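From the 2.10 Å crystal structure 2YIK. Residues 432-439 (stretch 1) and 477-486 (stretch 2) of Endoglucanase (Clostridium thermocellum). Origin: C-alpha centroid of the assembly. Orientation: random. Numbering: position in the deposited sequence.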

ATOM      1  N   ASN A 432      11.385 -21.812  10.898  1.00 28.86           N
ATOM      2  CA  ASN A 432      12.726 -21.279  10.692  1.00 29.55           C
ATOM      3  C   ASN A 432      13.670 -21.650  11.842  1.00 30.52           C
ATOM      4  O   ASN A 432      13.240 -22.204  12.851  1.00 31.60           O
ATOM      5  CB  ASN A 432      12.641 -19.758  10.554  1.00 28.51           C
ATOM      6  CG  ASN A 432      11.961 -19.100  11.744  1.00 28.32           C
ATOM      7  OD1 ASN A 432      12.458 -19.158  12.872  1.00 27.23           O
ATOM      8  ND2 ASN A 432      10.816 -18.466  11.496  1.00 26.81           N
ATOM      9  N   PRO A 433      14.971 -21.335  11.707  1.00 30.97           N
ATOM     10  CA  PRO A 433      15.953 -21.655  12.750  1.00 31.20           C
ATOM     11  C   PRO A 433      15.668 -21.137  14.160  1.00 32.32           C
ATOM     12  O   PRO A 433      16.161 -21.709  15.133  1.00 31.51           O
ATOM     13  CB  PRO A 433      17.251 -21.085  12.184  1.00 30.46           C
ATOM     14  CG  PRO A 433      17.083 -21.296  10.721  1.00 29.99           C
ATOM     15  CD  PRO A 433      15.651 -20.833  10.499  1.00 31.47           C
ATOM     16  N   LEU A 434      14.883 -20.066  14.276  1.00 32.07           N
ATOM     17  CA  LEU A 434      14.567 -19.492  15.584  1.00 32.18           C
ATOM     18  C   LEU A 434      13.177 -19.893  16.062  1.00 31.27           C
ATOM     19  O   LEU A 434      12.766 -19.509  17.155  1.00 30.77           O
ATOM     20  CB  LEU A 434      14.628 -17.958  15.527  1.00 31.70           C
ATOM     21  CG  LEU A 434      15.915 -17.259  15.082  1.00 33.52           C
ATOM     22  CD1 LEU A 434      15.720 -15.746  15.138  1.00 30.83           C
ATOM     23  CD2 LEU A 434      17.078 -17.683  15.986  1.00 32.88           C
ATOM     24  N   ASN A 435      12.479 -20.682  15.245  1.00 31.64           N
ATOM     25  CA  ASN A 435      11.100 -21.090  15.514  1.00 31.46           C
ATOM     26  C   ASN A 435      10.361 -19.807  15.887  1.00 31.20           C
ATOM     27  O   ASN A 435       9.508 -19.783  16.781  1.00 29.44           O
ATOM     28  CB  ASN A 435      11.002 -22.107  16.654  1.00 32.21           C
ATOM     29  CG  ASN A 435       9.619 -22.728  16.743  1.00 34.40           C
ATOM     30  OD1 ASN A 435       8.922 -22.860  15.730  1.00 36.41           O
ATOM     31  ND2 ASN A 435       9.216 -23.122  17.942  1.00 35.03           N
ATOM     32  N   ARG A 436      10.699 -18.737  15.176  1.00 29.94           N
ATOM     33  CA  ARG A 436      10.111 -17.439  15.445  1.00 30.73           C
ATOM     34  C   ARG A 436       9.047 -17.001  14.454  1.00 29.97           C
ATOM     35  O   ARG A 436       9.250 -17.058  13.240  1.00 27.33           O
ATOM     36  CB  ARG A 436      11.201 -16.370  15.504  1.00 32.38           C
ATOM     37  CG  ARG A 436      10.689 -15.089  16.124  1.00 36.54           C
ATOM     38  CD  ARG A 436      11.611 -13.911  15.956  1.00 39.25           C
ATOM     39  NE  ARG A 436      12.873 -14.002  16.685  1.00 42.50           N
ATOM     40  CZ  ARG A 436      13.001 -14.445  17.930  1.00 44.14           C
ATOM     41  NH1 ARG A 436      11.935 -14.866  18.603  1.00 47.69           N
ATOM     42  NH2 ARG A 436      14.194 -14.438  18.515  1.00 42.80           N
ATOM     43  N   CYS A 437       7.905 -16.576  14.988  1.00 28.93           N
ATOM     44  CA  CYS A 437       6.816 -16.093  14.154  1.00 29.33           C
ATOM     45  C   CYS A 437       7.019 -14.590  14.041  1.00 28.96           C
ATOM     46  O   CYS A 437       7.082 -13.882  15.051  1.00 30.52           O
ATOM     47  CB  CYS A 437       5.454 -16.386  14.787  1.00 27.90           C
ATOM     48  SG  CYS A 437       4.057 -15.775  13.786  1.00 28.28           S
ATOM     49  N   TYR A 438       7.123 -14.104  12.811  1.00 28.33           N
ATOM     50  CA  TYR A 438       7.365 -12.693  12.567  1.00 27.46           C
ATOM     51  C   TYR A 438       6.120 -11.806  12.453  1.00 26.83           C
ATOM     52  O   TYR A 438       6.212 -10.634  12.097  1.00 26.89           O
ATOM     53  CB  TYR A 438       8.265 -12.568  11.339  1.00 26.60           C
ATOM     54  CG  TYR A 438       9.668 -13.080  11.608  1.00 26.61           C
ATOM     55  CD1 TYR A 438      10.583 -12.299  12.307  1.00 26.62           C
ATOM     56  CD2 TYR A 438      10.061 -14.367  11.216  1.00 25.43           C
ATOM     57  CE1 TYR A 438      11.857 -12.775  12.616  1.00 27.81           C
ATOM     58  CE2 TYR A 438      11.334 -14.860  11.520  1.00 27.56           C
ATOM     59  CZ  TYR A 438      12.228 -14.055  12.219  1.00 28.17           C
ATOM     60  OH  TYR A 438      13.490 -14.515  12.517  1.00 29.64           O
ATOM     61  N   VAL A 439       4.964 -12.381  12.764  1.00 26.88           N
ATOM     62  CA  VAL A 439       3.687 -11.673  12.752  1.00 26.26           C
ATOM     63  C   VAL A 439       3.368 -11.530  14.241  1.00 28.68           C
ATOM     64  O   VAL A 439       3.111 -12.532  14.910  1.00 28.13           O
ATOM     65  CB  VAL A 439       2.603 -12.530  12.064  1.00 26.06           C
ATOM     66  CG1 VAL A 439       1.259 -11.818  12.090  1.00 23.90           C
ATOM     67  CG2 VAL A 439       3.022 -12.831  10.638  1.00 24.07           C
ATOM     68  N   GLY A 477      10.031  -6.227  10.034  1.00 25.05           N
ATOM     69  CA  GLY A 477      11.040  -6.265   8.991  1.00 25.07           C
ATOM     70  C   GLY A 477      11.471  -7.674   8.633  1.00 26.64           C
ATOM     71  O   GLY A 477      11.606  -8.010   7.457  1.00 26.24           O
ATOM     72  N   GLY A 478      11.700  -8.500   9.650  1.00 26.63           N
ATOM     73  CA  GLY A 478      12.097  -9.870   9.400  1.00 27.20           C
ATOM     74  C   GLY A 478      13.500 -10.199   9.858  1.00 28.46           C
ATOM     75  O   GLY A 478      14.181  -9.353  10.443  1.00 29.99           O
ATOM     76  N   PRO A 479      13.965 -11.430   9.593  1.00 29.09           N
ATOM     77  CA  PRO A 479      15.305 -11.867   9.990  1.00 30.57           C
ATOM     78  C   PRO A 479      16.382 -11.302   9.071  1.00 31.99           C
ATOM     79  O   PRO A 479      16.075 -10.739   8.016  1.00 32.90           O
ATOM     80  CB  PRO A 479      15.200 -13.385   9.908  1.00 30.57           C
ATOM     81  CG  PRO A 479      14.281 -13.582   8.720  1.00 29.73           C
ATOM     82  CD  PRO A 479      13.213 -12.527   8.946  1.00 29.50           C
ATOM     83  N   ASP A 480      17.645 -11.430   9.474  1.00 32.95           N
ATOM     84  CA  ASP A 480      18.729 -10.944   8.630  1.00 32.39           C
ATOM     85  C   ASP A 480      19.141 -12.058   7.674  1.00 31.71           C
ATOM     86  O   ASP A 480      18.469 -13.083   7.594  1.00 31.33           O
ATOM     87  CB  ASP A 480      19.929 -10.454   9.462  1.00 34.15           C
ATOM     88  CG  ASP A 480      20.487 -11.510  10.404  1.00 36.61           C
ATOM     89  OD1 ASP A 480      20.411 -12.724  10.105  1.00 35.50           O
ATOM     90  OD2 ASP A 480      21.040 -11.114  11.447  1.00 37.36           O
ATOM     91  N   ALA A 481      20.230 -11.859   6.940  1.00 31.23           N
ATOM     92  CA  ALA A 481      20.685 -12.849   5.968  1.00 30.18           C
ATOM     93  C   ALA A 481      21.088 -14.179   6.580  1.00 29.69           C
ATOM     94  O   ALA A 481      21.212 -15.184   5.872  1.00 29.38           O
ATOM     95  CB  ALA A 481      21.846 -12.280   5.160  1.00 30.53           C
ATOM     96  N   SER A 482      21.284 -14.195   7.891  1.00 30.22           N
ATOM     97  CA  SER A 482      21.706 -15.420   8.588  1.00 30.84           C
ATOM     98  C   SER A 482      20.588 -15.967   9.486  1.00 30.65           C
ATOM     99  O   SER A 482      20.857 -16.688  10.459  1.00 28.75           O
ATOM    100  CB  SER A 482      22.964 -15.110   9.432  1.00 31.91           C
ATOM    101  OG  SER A 482      24.142 -14.974   8.617  1.00 33.33           O
ATOM    102  N   ASP A 483      19.336 -15.642   9.123  1.00 30.49           N
ATOM    103  CA  ASP A 483      18.142 -16.045   9.890  1.00 31.21           C
ATOM    104  C   ASP A 483      18.190 -15.529  11.327  1.00 32.78           C
ATOM    105  O   ASP A 483      17.429 -15.998  12.189  1.00 34.23           O
ATOM    106  CB  ASP A 483      17.989 -17.585   9.905  1.00 30.93           C
ATOM    107  CG  ASP A 483      17.887 -18.192   8.493  1.00 30.91           C
ATOM    108  OD1 ASP A 483      16.816 -18.117   7.834  1.00 30.85           O
ATOM    109  OD2 ASP A 483      18.921 -18.724   8.024  1.00 30.64           O
ATOM    110  N   GLN A 484      19.025 -14.547  11.630  1.00 34.20           N
ATOM    111  CA  GLN A 484      18.952 -14.088  13.014  1.00 35.95           C
ATOM    112  C   GLN A 484      18.045 -12.849  13.142  1.00 36.30           C
ATOM    113  O   GLN A 484      17.731 -12.164  12.161  1.00 35.67           O
ATOM    114  CB  GLN A 484      20.329 -13.751  13.583  1.00 39.37           C
ATOM    115  CG  GLN A 484      21.347 -14.903  13.570  1.00 42.89           C
ATOM    116  CD  GLN A 484      20.966 -16.039  14.506  1.00 46.56           C
ATOM    117  OE1 GLN A 484      21.447 -16.128  15.645  1.00 50.37           O
ATOM    118  NE2 GLN A 484      20.112 -16.932  14.016  1.00 47.37           N
ATOM    119  N   HIS A 485      17.608 -12.586  14.373  1.00 36.25           N
ATOM    120  CA  HIS A 485      16.692 -11.488  14.649  1.00 36.55           C
ATOM    121  C   HIS A 485      16.752 -11.002  16.103  1.00 37.17           C
ATOM    122  O   HIS A 485      16.817 -11.807  17.034  1.00 36.33           O
ATOM    123  CB  HIS A 485      15.260 -11.971  14.350  1.00 35.08           C
ATOM    124  CG  HIS A 485      14.188 -10.971  14.680  1.00 34.79           C
ATOM    125  ND1 HIS A 485      13.794  -9.987  13.802  1.00 34.32           N
ATOM    126  CD2 HIS A 485      13.408 -10.831  15.782  1.00 32.46           C
ATOM    127  CE1 HIS A 485      12.813  -9.280  14.345  1.00 33.98           C
ATOM    128  NE2 HIS A 485      12.563  -9.772  15.544  1.00 35.25           N
ATOM    129  N   VAL A 486      16.722  -9.684  16.302  1.00 37.24           N
ATOM    130  CA  VAL A 486      16.729  -9.125  17.654  1.00 38.24           C
ATOM    131  C   VAL A 486      15.359  -8.524  17.935  1.00 37.31           C
ATOM    132  O   VAL A 486      14.970  -7.521  17.340  1.00 37.27           O
ATOM    133  CB  VAL A 486      17.809  -8.037  17.827  1.00 39.53           C
ATOM    134  CG1 VAL A 486      17.618  -7.329  19.182  1.00 38.84           C
ATOM    135  CG2 VAL A 486      19.201  -8.681  17.750  1.00 39.06           C
TER
HETATM  136  O   HOH W   1      14.599 -16.673  11.420  1.00 31.13           O

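No direct hydrogen bond joins these two stretches; the polar link between them runs through a single water. Water 1 lies 2.7 Å from Y438 OH and donates a hydrogen bond to D483 O at 3.0 Å, filling a gap that the two atoms, Y438 OH and D483 O, leave at 4.2 Å. The rest of the contact is made by side-chain packing, and the two stretches together bury 386 Å².

Neither stretch forms regular helix or strand. The nearest CA atoms across the contact are those of P433 and D483 (6.7 Å), L434 and Q484 (7.4 Å), and Y438 and G478 (6.4 Å); the register follows no single direction, and the spacing leaves room for side chains between the two loops. Each is shaped by a type I turn, N432 to N435 and D480 to D483, and each turn is secured by its first side chain. N432 OD1 accepts from L434 N (2.9 Å), while N432 ND2 donates to R436 O (2.7 Å). In the second stretch, D480 OD1 accepts from both S482 N and Q484 N, each at 2.8 Å, and the backbone bond from D480 N to Q484 O (2.8 Å) draws the ends of the loop together.

Y438 is at the centre of the aromatic packing. P479 CD sits over one face of its ring, 3.9 Å from the ring centroid and 16° off the normal, a CH-pi contact in which a C-H polarised by the adjacent proline nitrogen meets the pi cloud. The edge of the same ring is directed at the face of H485, with Y438 CE1 3.6 Å from H485 ND1, ring centroids 5.1 Å apart and planes at 83°. This near-perpendicular arrangement brings the electropositive ring edge of the tyrosine to the imidazole pi system. A weak hydrogen bond from H485 ND1 to G478 O (3.4 Å) helps hold the imidazole in place. G478 itself has phi/psi of 114/-176°, where a CB would be jammed against the preceding carbonyl oxygen and would clash with P479 CD.

R436 extends to the same histidine, its NE 3.3 Å from H485 CD2, with the guanidinium approaching obliquely. Toward the outside, L434 brings CD1 to 3.4 Å from D483 O and to 3.9 Å from H485 CB, while its CD2 lies 3.7 Å from Q484 NE2. The CA-to-CB bond of Q484 points away, but its side chain folds back to reach this leucine. P433 closes the contact, with CG 3.9 Å from D483 CG; both carboxylate oxygens of D483 are hydrogen-bonded elsewhere in the structure.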